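Local structure of TSC1 N-terminal domain (7A0M) at residues 121-125 with 179-183; 202-207 with 243-248; 231-235 with 305-309; 328-333 with 409-413. The protein forms the N-terminal domain of TSC1, which probably binds lysosomal phosphoinositides, a step linked to TSC complex translocation and mTORC1 regulation. All coordinates share one frame. Residue numbers count along the deposited sequence, not the author numbering.

How the interactions relate
The four contacts illustrate how an all-helical, elongated domain is held together by short local interfaces spaced along its length. Interaction 1 lies apart, its centre about 25 Å from that of interaction 2, about 30 Å from interaction 3 and about 35 Å from interaction 4. Interactions 2 and 3 form one continuous patch, their centres about 11 Å apart: Arg202 NH2 probably donates a hydrogen bond to Asp307 O (2.7 Å), and Arg202 CZ lies 3.4 Å from Trp306 CZ2. Their segments alternate along the chain, helix 228-238 lying in sequence between the helices paired in interaction 2. Interaction 4 is separate, its nearest atoms about 9 Å from interaction 3, and adjoins the second subunit.

Interaction 1. Residues 121-125 with 179-183; sequences TLEIL and AFGKK
Leu125 occupies the apolar centre. With chi1 m and chi2 t, it sends CD2 to 3.5 Å from Phe180 CE1 and CD1 to 3.7 Å from Ala179 CB, while its CG lies over one face of the Phe180 ring. Phe180 points sideways along CA-CB, but chi1 of -83° and chi2 of -82° bring the ring into the interface, where its CE2 comes 3.5 Å from Thr121 CG2. Leu122 CD2 reaches Ala179 CB at 4.1 Å. Both segments are helical, 121-125 ending helix 113-125 and 179-183 ending helix 168-183. They run nearly parallel, at 10° with axes 10.7 Å apart, and in register Leu122 faces Ala179 (CA-CA 7.5 Å) and Leu125 faces Lys183 (CA-CA 7.3 Å). Such side-by-side packing of helices two apart in sequence, with 142-153 between them along the chain, is characteristic of alpha-solenoid-like stacking; Leu145 and Leu148 of that helix touch Phe180, as does Trp144. Thr121 turns its methyl inward in rotamer m, while OG1 hydrogen-bonds to Phe117 O and Trp96 NE1. At the polar edge Lys183, with chi1 t and chi2 p, donates a hydrogen bond from NZ to Leu125 O, 2.6 Å away.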
loop_
_atom_site.group_PDB
_atom_site.type_symbol
_atom_site.label_atom_id
_atom_site.label_comp_id
_atom_site.label_asym_id
_atom_site.label_seq_id
_atom_site.Cartn_x
_atom_site.Cartn_y
_atom_site.Cartn_z
ATOM N N THR B 121 39.725 -28.686 -14.938
ATOM C CA THR B 121 38.886 -28.621 -13.746
ATOM C C THR B 121 37.457 -29.056 -14.055
ATOM O O THR B 121 36.844 -29.797 -13.278
ATOM C CB THR B 121 38.905 -27.203 -13.175
ATOM O OG1 THR B 121 40.245 -26.850 -12.812
ATOM C CG2 THR B 121 38.009 -27.106 -11.954
ATOM N N LEU B 122 36.913 -28.606 -15.188
ATOM C CA LEU B 122 35.545 -28.965 -15.552
ATOM C C LEU B 122 35.421 -30.457 -15.836
ATOM O O LEU B 122 34.399 -31.072 -15.512
ATOM C CB LEU B 122 35.090 -28.142 -16.757
ATOM C CG LEU B 122 34.938 -26.639 -16.513
ATOM C CD1 LEU B 122 34.710 -25.896 -17.820
ATOM C CD2 LEU B 122 33.806 -26.370 -15.534
ATOM N N GLU B 123 36.445 -31.055 -16.450
ATOM C CA GLU B 123 36.404 -32.487 -16.731
ATOM C C GLU B 123 36.430 -33.304 -15.446
ATOM O O GLU B 123 35.791 -34.359 -15.360
ATOM C CB GLU B 123 37.578 -32.875 -17.631
ATOM C CG GLU B 123 37.492 -32.331 -19.044
ATOM C CD GLU B 123 38.822 -32.388 -19.768
ATOM O OE1 GLU B 123 39.840 -32.708 -19.118
ATOM O OE2 GLU B 123 38.854 -32.100 -20.981
ATOM N N ILE B 124 37.168 -32.834 -14.437
ATOM C CA ILE B 124 37.197 -33.517 -13.146
ATOM C C ILE B 124 35.821 -33.492 -12.496
ATOM O O ILE B 124 35.360 -34.497 -11.939
ATOM C CB ILE B 124 38.258 -32.872 -12.234
ATOM C CG1 ILE B 124 39.657 -33.064 -12.815
ATOM C CG2 ILE B 124 38.178 -33.448 -10.829
ATOM C CD1 ILE B 124 40.731 -32.327 -12.047
ATOM N N LEU B 125 35.139 -32.347 -12.564
ATOM C CA LEU B 125 33.864 -32.196 -11.871
ATOM C C LEU B 125 32.740 -32.979 -12.538
ATOM O O LEU B 125 31.762 -33.337 -11.871
ATOM C CB LEU B 125 33.486 -30.716 -11.800
ATOM C CG LEU B 125 34.382 -29.808 -10.961
ATOM C CD1 LEU B 125 33.914 -28.364 -11.055
ATOM C CD2 LEU B 125 34.376 -30.280 -9.523
ATOM N N ALA B 179 32.319 -23.087 -10.230
ATOM C CA ALA B 179 32.106 -24.442 -10.733
ATOM C C ALA B 179 32.093 -25.453 -9.593
ATOM O O ALA B 179 31.224 -26.331 -9.539
ATOM C CB ALA B 179 33.180 -24.799 -11.760
ATOM N N PHE B 180 33.058 -25.350 -8.676
ATOM C CA PHE B 180 33.054 -26.217 -7.501
ATOM C C PHE B 180 31.841 -25.943 -6.622
ATOM O O PHE B 180 31.274 -26.867 -6.027
ATOM C CB PHE B 180 34.347 -26.036 -6.706
ATOM C CG PHE B 180 35.500 -26.841 -7.231
ATOM C CD1 PHE B 180 35.643 -28.174 -6.889
ATOM C CD2 PHE B 180 36.444 -26.263 -8.061
ATOM C CE1 PHE B 180 36.705 -28.915 -7.370
ATOM C CE2 PHE B 180 37.506 -26.998 -8.542
ATOM C CZ PHE B 180 37.636 -28.324 -8.200
ATOM N N GLY B 181 31.430 -24.678 -6.527
ATOM C CA GLY B 181 30.267 -24.351 -5.721
ATOM C C GLY B 181 28.975 -24.851 -6.336
ATOM O O GLY B 181 28.051 -25.250 -5.623
ATOM N N LYS B 182 28.887 -24.830 -7.669
ATOM C CA LYS B 182 27.711 -25.377 -8.336
ATOM C C LYS B 182 27.594 -26.880 -8.118
ATOM O O LYS B 182 26.482 -27.411 -8.021
ATOM C CB LYS B 182 27.761 -25.059 -9.830
ATOM C CG LYS B 182 26.506 -25.451 -10.593
ATOM C CD LYS B 182 26.664 -25.206 -12.084
ATOM C CE LYS B 182 25.328 -25.297 -12.804
ATOM N NZ LYS B 182 25.374 -24.648 -14.142
ATOM N N LYS B 183 28.728 -27.577 -8.031
ATOM C CA LYS B 183 28.707 -29.021 -7.827
ATOM C C LYS B 183 28.441 -29.376 -6.368
ATOM O O LYS B 183 27.723 -30.341 -6.083
ATOM C CB LYS B 183 30.029 -29.631 -8.296
ATOM C CG LYS B 183 29.994 -31.138 -8.465
ATOM C CD LYS B 183 29.228 -31.518 -9.725
ATOM C CE LYS B 183 28.984 -33.017 -9.802
ATOM N NZ LYS B 183 30.258 -33.788 -9.784
#

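Interaction 2. Residues 202-207 with 243-248; sequences RNSAFS and FTVNLA
Phe206 lays one ring face over Ala248, with CE2 3.5 Å from Ala248 CB; its chi1 is m and its chi2 -19°. Phe206 CB meets Leu247 CB at 4.0 Å. Both segments are helical and continue at each end, within helices 199-214 and 242-255. Their axes approach to 9.4 Å and cross at +22°, the two helices running in nearly the same direction, as in neighbouring repeats of an alpha-solenoid. The register sets Asn203 by Thr244 (CA-CA 5.9 Å) and Phe206 by Leu247 (CA-CA 6.1 Å). Leu247, in rotamer m,t, brings CD1 to 3.5 Å from Asn203 O and 3.7 Å from Ser207 OG. Ser207 OG donates a hydrogen bond to Asn203 O at 2.9 Å. Arg202 CD touches Thr244 CG2 at 4.0 Å, its guanidinium engaging Asp307 O and Asp239. Asn203 (chi1 m) accepts a hydrogen bond at OD1 from Thr244 OG1 at 2.8 Å. The contact is thus mixed: apolar packing of Phe206 on Leu247 and Ala248 beside one directional bond fixing Asn203 against Thr244.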
loop_
_atom_site.group_PDB
_atom_site.type_symbol
_atom_site.label_atom_id
_atom_site.label_comp_id
_atom_site.label_asym_id
_atom_site.label_seq_id
_atom_site.Cartn_x
_atom_site.Cartn_y
_atom_site.Cartn_z
ATOM N N ARG B 202 35.990 -10.528 5.675
ATOM C CA ARG B 202 34.530 -10.572 5.650
ATOM C C ARG B 202 33.951 -9.862 4.430
ATOM O O ARG B 202 33.001 -10.358 3.814
ATOM C CB ARG B 202 33.976 -9.968 6.937
ATOM C CG ARG B 202 32.493 -10.194 7.146
ATOM C CD ARG B 202 32.135 -9.926 8.592
ATOM N NE ARG B 202 32.902 -10.791 9.483
ATOM C CZ ARG B 202 33.261 -10.462 10.720
ATOM N NH1 ARG B 202 32.922 -9.283 11.220
ATOM N NH2 ARG B 202 33.962 -11.316 11.455
ATOM N N ASN B 203 34.495 -8.695 4.074
ATOM C CA ASN B 203 33.969 -7.954 2.931
ATOM C C ASN B 203 34.099 -8.759 1.644
ATOM O O ASN B 203 33.157 -8.834 0.845
ATOM C CB ASN B 203 34.677 -6.605 2.804
ATOM C CG ASN B 203 34.245 -5.616 3.871
ATOM O OD1 ASN B 203 33.200 -5.782 4.501
ATOM N ND2 ASN B 203 35.046 -4.577 4.076
ATOM N N SER B 204 35.267 -9.365 1.419
ATOM C CA SER B 204 35.460 -10.163 0.213
ATOM C C SER B 204 34.605 -11.425 0.241
ATOM O O SER B 204 34.044 -11.823 -0.788
ATOM C CB SER B 204 36.938 -10.518 0.054
ATOM O OG SER B 204 37.715 -9.369 -0.235
ATOM N N ALA B 205 34.495 -12.066 1.407
ATOM C CA ALA B 205 33.687 -13.278 1.519
ATOM C C ALA B 205 32.220 -13.002 1.212
ATOM O O ALA B 205 31.571 -13.781 0.503
ATOM C CB ALA B 205 33.838 -13.884 2.913
ATOM N N PHE B 206 31.676 -11.903 1.739
ATOM C CA PHE B 206 30.289 -11.556 1.446
ATOM C C PHE B 206 30.104 -11.209 -0.025
ATOM O O PHE B 206 29.059 -11.513 -0.614
ATOM C CB PHE B 206 29.839 -10.397 2.335
ATOM C CG PHE B 206 29.486 -10.810 3.736
ATOM C CD1 PHE B 206 29.209 -12.133 4.034
ATOM C CD2 PHE B 206 29.437 -9.874 4.756
ATOM C CE1 PHE B 206 28.885 -12.516 5.321
ATOM C CE2 PHE B 206 29.115 -10.252 6.047
ATOM C CZ PHE B 206 28.838 -11.574 6.329
ATOM N N SER B 207 31.104 -10.568 -0.634
ATOM C CA SER B 207 31.035 -10.280 -2.064
ATOM C C SER B 207 31.014 -11.566 -2.881
ATOM O O SER B 207 30.231 -11.695 -3.830
ATOM C CB SER B 207 32.212 -9.397 -2.479
ATOM O OG SER B 207 32.157 -8.137 -1.833
ATOM N N PHE B 243 29.506 -0.387 5.272
ATOM C CA PHE B 243 29.765 -1.165 4.065
ATOM C C PHE B 243 29.609 -2.660 4.321
ATOM O O PHE B 243 29.004 -3.374 3.513
ATOM C CB PHE B 243 31.165 -0.848 3.538
ATOM C CG PHE B 243 31.476 -1.485 2.215
ATOM C CD1 PHE B 243 31.032 -0.915 1.035
ATOM C CD2 PHE B 243 32.231 -2.645 2.151
ATOM C CE1 PHE B 243 31.322 -1.496 -0.186
ATOM C CE2 PHE B 243 32.526 -3.229 0.935
ATOM C CZ PHE B 243 32.070 -2.656 -0.236
ATOM N N THR B 244 30.152 -3.151 5.438
ATOM C CA THR B 244 30.081 -4.578 5.736
ATOM C C THR B 244 28.639 -5.024 5.950
ATOM O O THR B 244 28.196 -6.031 5.384
ATOM C CB THR B 244 30.927 -4.900 6.968
ATOM O OG1 THR B 244 32.254 -4.390 6.784
ATOM C CG2 THR B 244 30.994 -6.404 7.188
ATOM N N VAL B 245 27.894 -4.287 6.778
ATOM C CA VAL B 245 26.514 -4.659 7.081
ATOM C C VAL B 245 25.657 -4.620 5.820
ATOM O O VAL B 245 24.766 -5.457 5.630
ATOM C CB VAL B 245 25.950 -3.741 8.181
ATOM C CG1 VAL B 245 24.489 -4.050 8.437
ATOM C CG2 VAL B 245 26.761 -3.890 9.459
ATOM N N ASN B 246 25.917 -3.654 4.935
ATOM C CA ASN B 246 25.152 -3.569 3.695
ATOM C C ASN B 246 25.417 -4.770 2.795
ATOM O O ASN B 246 24.491 -5.294 2.164
ATOM C CB ASN B 246 25.480 -2.269 2.962
ATOM C CG ASN B 246 24.564 -2.021 1.780
ATOM O OD1 ASN B 246 23.368 -1.780 1.947
ATOM N ND2 ASN B 246 25.122 -2.075 0.576
ATOM N N LEU B 247 26.673 -5.216 2.717
ATOM C CA LEU B 247 26.984 -6.438 1.981
ATOM C C LEU B 247 26.247 -7.636 2.567
ATOM O O LEU B 247 25.634 -8.422 1.835
ATOM C CB LEU B 247 28.492 -6.684 1.981
ATOM C CG LEU B 247 29.333 -5.853 1.015
ATOM C CD1 LEU B 247 30.791 -6.267 1.097
ATOM C CD2 LEU B 247 28.812 -5.995 -0.406
ATOM N N ALA B 248 26.310 -7.799 3.892
ATOM C CA ALA B 248 25.594 -8.890 4.546
ATOM C C ALA B 248 24.096 -8.809 4.282
ATOM O O ALA B 248 23.432 -9.838 4.109
ATOM C CB ALA B 248 25.873 -8.876 6.047
#

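Interaction 3. Residues 231-235 with 305-309; sequences NILQS and PWDKV
The indole of Trp306 dominates this contact between helical residues 231-235 and the extended, irregular 305-309. Trp306 has phi/psi -166/128, chi1 t and chi2 -99°, which swings its ring onto the helix. Gln234, stretched out with chi1 and chi2 both t, lies against one face: its CG stands 3.7 Å from the centroid of the six-membered ring and 19° off the normal, a CH-pi interaction, and its CD is 3.5 Å from Trp306 CE3, while OE1 hydrogen-bonds to Lys238 NZ. Asn231 (chi1 m, chi2 -38°) places OD1 near the ring plane at the edge, 3.2 Å from Trp306 CZ3, while its ND2 hydrogen-bonds to Asn193. The CA atoms of Gln234 and Trp306 are 8.2 Å apart, those of Ser235 and Lys308 7.5 Å. Here the modelled end of the connection between helices 267-278 and 323-333 rests on helix 228-238 of the all-helical fold, with Arg202 of helix 199-214 also touching Trp306. Ser235, with chi1 t, sets CB 3.7 Å from Trp306 CZ2, and its N is 3.6 Å from that same carbon. Its hydroxyl turns to Asp239, which also accepts the indole NE1 and Val309 N.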
loop_
_atom_site.group_PDB
_atom_site.type_symbol
_atom_site.label_atom_id
_atom_site.label_comp_id
_atom_site.label_asym_id
_atom_site.label_seq_id
_atom_site.Cartn_x
_atom_site.Cartn_y
_atom_site.Cartn_z
ATOM N N ASN B 231 26.060 -16.634 10.800
ATOM C CA ASN B 231 27.111 -15.625 10.845
ATOM C C ASN B 231 26.780 -14.417 9.979
ATOM O O ASN B 231 27.269 -13.314 10.252
ATOM C CB ASN B 231 28.447 -16.236 10.422
ATOM C CG ASN B 231 29.073 -17.075 11.520
ATOM O OD1 ASN B 231 28.995 -16.730 12.699
ATOM N ND2 ASN B 231 29.694 -18.184 11.138
ATOM N N ILE B 232 25.974 -14.602 8.932
ATOM C CA ILE B 232 25.432 -13.456 8.204
ATOM C C ILE B 232 24.584 -12.600 9.136
ATOM O O ILE B 232 24.738 -11.374 9.199
ATOM C CB ILE B 232 24.620 -13.927 6.985
ATOM C CG1 ILE B 232 25.517 -14.676 5.997
ATOM C CG2 ILE B 232 23.943 -12.742 6.307
ATOM C CD1 ILE B 232 24.754 -15.439 4.937
ATOM N N LEU B 233 23.672 -13.239 9.873
ATOM C CA LEU B 233 22.850 -12.517 10.837
ATOM C C LEU B 233 23.703 -11.928 11.955
ATOM O O LEU B 233 23.407 -10.843 12.468
ATOM C CB LEU B 233 21.785 -13.447 11.415
ATOM C CG LEU B 233 20.872 -14.142 10.403
ATOM C CD1 LEU B 233 19.732 -14.864 11.108
ATOM C CD2 LEU B 233 20.330 -13.155 9.379
ATOM N N GLN B 234 24.764 -12.636 12.350
ATOM C CA GLN B 234 25.634 -12.137 13.410
ATOM C C GLN B 234 26.373 -10.877 12.975
ATOM O O GLN B 234 26.544 -9.946 13.771
ATOM C CB GLN B 234 26.615 -13.230 13.829
ATOM C CG GLN B 234 27.418 -12.918 15.073
ATOM C CD GLN B 234 27.816 -14.168 15.831
ATOM O OE1 GLN B 234 28.474 -14.095 16.869
ATOM N NE2 GLN B 234 27.387 -15.325 15.334
ATOM N N SER B 235 26.828 -10.833 11.721
ATOM C CA SER B 235 27.431 -9.612 11.195
ATOM C C SER B 235 26.423 -8.469 11.171
ATOM O O SER B 235 26.758 -7.326 11.500
ATOM C CB SER B 235 27.991 -9.862 9.796
ATOM O OG SER B 235 28.513 -8.669 9.233
ATOM N N PRO B 305 33.605 -16.187 20.110
ATOM C CA PRO B 305 33.169 -14.789 20.134
ATOM C C PRO B 305 32.772 -14.297 18.747
ATOM O O PRO B 305 32.033 -14.977 18.033
ATOM C CB PRO B 305 34.405 -14.045 20.657
ATOM C CG PRO B 305 35.164 -15.074 21.432
ATOM C CD PRO B 305 34.938 -16.368 20.710
ATOM N N TRP B 306 33.254 -13.114 18.377
ATOM C CA TRP B 306 32.968 -12.541 17.070
ATOM C C TRP B 306 33.933 -11.393 16.839
ATOM O O TRP B 306 34.056 -10.508 17.691
ATOM C CB TRP B 306 31.515 -12.052 16.969
ATOM C CG TRP B 306 31.185 -11.457 15.627
ATOM C CD1 TRP B 306 31.148 -10.128 15.299
ATOM C CD2 TRP B 306 30.879 -12.173 14.425
ATOM N NE1 TRP B 306 30.821 -9.977 13.971
ATOM C CE2 TRP B 306 30.654 -11.217 13.413
ATOM C CE3 TRP B 306 30.769 -13.529 14.109
ATOM C CZ2 TRP B 306 30.324 -11.579 12.108
ATOM C CZ3 TRP B 306 30.441 -13.884 12.817
ATOM C CH2 TRP B 306 30.222 -12.915 11.831
ATOM N N ASP B 307 34.613 -11.414 15.698
ATOM C CA ASP B 307 35.587 -10.382 15.352
ATOM C C ASP B 307 34.848 -9.320 14.552
ATOM O O ASP B 307 34.610 -9.482 13.353
ATOM C CB ASP B 307 36.744 -10.986 14.563
ATOM C CG ASP B 307 37.945 -10.066 14.486
ATOM O OD1 ASP B 307 37.986 -9.084 15.254
ATOM O OD2 ASP B 307 38.850 -10.327 13.664
ATOM N N LYS B 308 34.482 -8.231 15.220
ATOM C CA LYS B 308 33.691 -7.187 14.587
ATOM C C LYS B 308 34.524 -6.401 13.585
ATOM O O LYS B 308 35.714 -6.157 13.796
ATOM C CB LYS B 308 33.125 -6.233 15.637
ATOM C CG LYS B 308 32.158 -6.866 16.621
ATOM C CD LYS B 308 31.438 -5.794 17.429
ATOM C CE LYS B 308 32.411 -4.747 17.958
ATOM N NZ LYS B 308 31.716 -3.655 18.694
ATOM N N VAL B 309 33.885 -5.992 12.495
ATOM C CA VAL B 309 34.446 -4.986 11.605
ATOM C C VAL B 309 33.977 -3.628 12.108
ATOM O O VAL B 309 32.771 -3.365 12.182
ATOM C CB VAL B 309 34.017 -5.219 10.148
ATOM C CG1 VAL B 309 34.599 -4.138 9.247
ATOM C CG2 VAL B 309 34.444 -6.600 9.683
#

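Interaction 4. Residues 328-333 with 409-413; sequences TILYGL and CMALV
Residues 328-333 form the last turns of helix 323-333, and 409-413 start in helix 402-410 and pass into a type I beta turn, Met410 to Val413, closed by Val413 N to Met410 O at 3.0 Å. Between them lies a knob-into-hole contact: Cys409 sits among Thr328, Ile329, Gly332 and Leu333. The backbones approach at Gly332 and Cys409, whose CA atoms are 4.8 Å apart, possible because Gly332 has no side chain; a CB there would clash with Cys409 SG. Cys409 (m) brings SG to 3.8 Å from Ile329 CD1 and 4.4 Å from Leu333 CD2. Within the turn, Leu412 (m,t) sets CD1 4.1 Å from Gly332 CA and 4.2 Å from Tyr331 CE2. Tyr331 hydrogen-bonds through OH to Leu377 O and packs on Leu378 of the second subunit; Leu412 packs on Arg373 of that subunit, placing this contact beside the dimer interface. Thr328 OG1 hydrogen-bonds His376, while Thr328 CG2 lies 3.7 Å from Val413 CG2. Cys409 SG stands 3.7 Å from Gly332 CA.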
loop_
_atom_site.group_PDB
_atom_site.type_symbol
_atom_site.label_atom_id
_atom_site.label_comp_id
_atom_site.label_asym_id
_atom_site.label_seq_id
_atom_site.Cartn_x
_atom_site.Cartn_y
_atom_site.Cartn_z
ATOM N N THR B 328 10.988 -4.748 2.124
ATOM C CA THR B 328 10.135 -5.368 1.116
ATOM C C THR B 328 10.115 -6.885 1.257
ATOM O O THR B 328 9.050 -7.509 1.179
ATOM C CB THR B 328 10.607 -4.964 -0.281
ATOM O OG1 THR B 328 10.350 -3.570 -0.488
ATOM C CG2 THR B 328 9.886 -5.772 -1.350
ATOM N N ILE B 329 11.280 -7.498 1.480
ATOM C CA ILE B 329 11.328 -8.955 1.538
ATOM C C ILE B 329 10.720 -9.465 2.841
ATOM O O ILE B 329 10.087 -10.529 2.859
ATOM C CB ILE B 329 12.774 -9.457 1.333
ATOM C CG1 ILE B 329 12.781 -10.951 1.004
ATOM C CG2 ILE B 329 13.644 -9.173 2.551
ATOM C CD1 ILE B 329 12.034 -11.293 -0.268
ATOM N N LEU B 330 10.884 -8.729 3.942
ATOM C CA LEU B 330 10.247 -9.123 5.196
ATOM C C LEU B 330 8.735 -8.966 5.108
ATOM O O LEU B 330 7.980 -9.854 5.524
ATOM C CB LEU B 330 10.804 -8.298 6.356
ATOM C CG LEU B 330 12.260 -8.515 6.765
ATOM C CD1 LEU B 330 12.637 -7.552 7.880
ATOM C CD2 LEU B 330 12.491 -9.955 7.197
ATOM N N TYR B 331 8.275 -7.836 4.568
ATOM C CA TYR B 331 6.844 -7.610 4.411
ATOM C C TYR B 331 6.239 -8.547 3.373
ATOM O O TYR B 331 5.067 -8.923 3.489
ATOM C CB TYR B 331 6.592 -6.150 4.032
ATOM C CG TYR B 331 5.144 -5.806 3.773
ATOM C CD1 TYR B 331 4.252 -5.629 4.822
ATOM C CD2 TYR B 331 4.673 -5.642 2.477
ATOM C CE1 TYR B 331 2.929 -5.308 4.588
ATOM C CE2 TYR B 331 3.352 -5.322 2.232
ATOM C CZ TYR B 331 2.484 -5.157 3.293
ATOM O OH TYR B 331 1.169 -4.836 3.051
ATOM N N GLY B 332 7.013 -8.930 2.356
ATOM C CA GLY B 332 6.496 -9.838 1.348
ATOM C C GLY B 332 6.317 -11.257 1.845
ATOM O O GLY B 332 5.405 -11.961 1.399
ATOM N N LEU B 333 7.172 -11.698 2.768
ATOM C CA LEU B 333 7.153 -13.078 3.239
ATOM C C LEU B 333 6.272 -13.265 4.471
ATOM O O LEU B 333 5.476 -14.207 4.527
ATOM C CB LEU B 333 8.581 -13.552 3.529
ATOM C CG LEU B 333 9.498 -13.620 2.307
ATOM C CD1 LEU B 333 10.868 -14.174 2.675
ATOM C CD2 LEU B 333 8.855 -14.452 1.212
ATOM N N CYS B 409 6.889 -10.355 -4.331
ATOM C CA CYS B 409 7.276 -9.319 -3.380
ATOM C C CYS B 409 7.402 -7.959 -4.056
ATOM O O CYS B 409 7.093 -6.931 -3.442
ATOM C CB CYS B 409 8.593 -9.688 -2.696
ATOM S SG CYS B 409 8.488 -11.083 -1.551
HETATM N N MSE B 410 7.847 -7.933 -5.308
HETATM C CA MSE B 410 7.988 -6.682 -6.044
HETATM C C MSE B 410 6.632 -6.124 -6.462
HETATM O O MSE B 410 6.469 -4.910 -6.591
HETATM C CB MSE B 410 8.878 -6.882 -7.273
HETATM C CG MSE B 410 10.318 -7.218 -6.932
HETATM SE SE MSE B 410 11.169 -5.817 -5.874
HETATM C CE MSE B 410 12.466 -6.910 -4.915
ATOM N N ALA B 411 5.658 -7.013 -6.667
ATOM C CA ALA B 411 4.316 -6.578 -7.038
ATOM C C ALA B 411 3.642 -5.761 -5.946
ATOM O O ALA B 411 2.636 -5.098 -6.221
ATOM C CB ALA B 411 3.449 -7.788 -7.388
ATOM N N LEU B 412 4.168 -5.792 -4.724
ATOM C CA LEU B 412 3.644 -5.007 -3.617
ATOM C C LEU B 412 4.256 -3.614 -3.538
ATOM O O LEU B 412 3.742 -2.771 -2.795
ATOM C CB LEU B 412 3.887 -5.745 -2.297
ATOM C CG LEU B 412 3.243 -7.128 -2.192
ATOM C CD1 LEU B 412 3.848 -7.905 -1.038
ATOM C CD2 LEU B 412 1.735 -7.009 -2.032
ATOM N N VAL B 413 5.324 -3.353 -4.285
ATOM C CA VAL B 413 6.073 -2.106 -4.181
ATOM C C VAL B 413 5.462 -1.066 -5.106
ATOM O O VAL B 413 5.214 -1.336 -6.287
ATOM C CB VAL B 413 7.558 -2.332 -4.515
ATOM C CG1 VAL B 413 8.327 -1.019 -4.440
ATOM C CG2 VAL B 413 8.161 -3.364 -3.576
#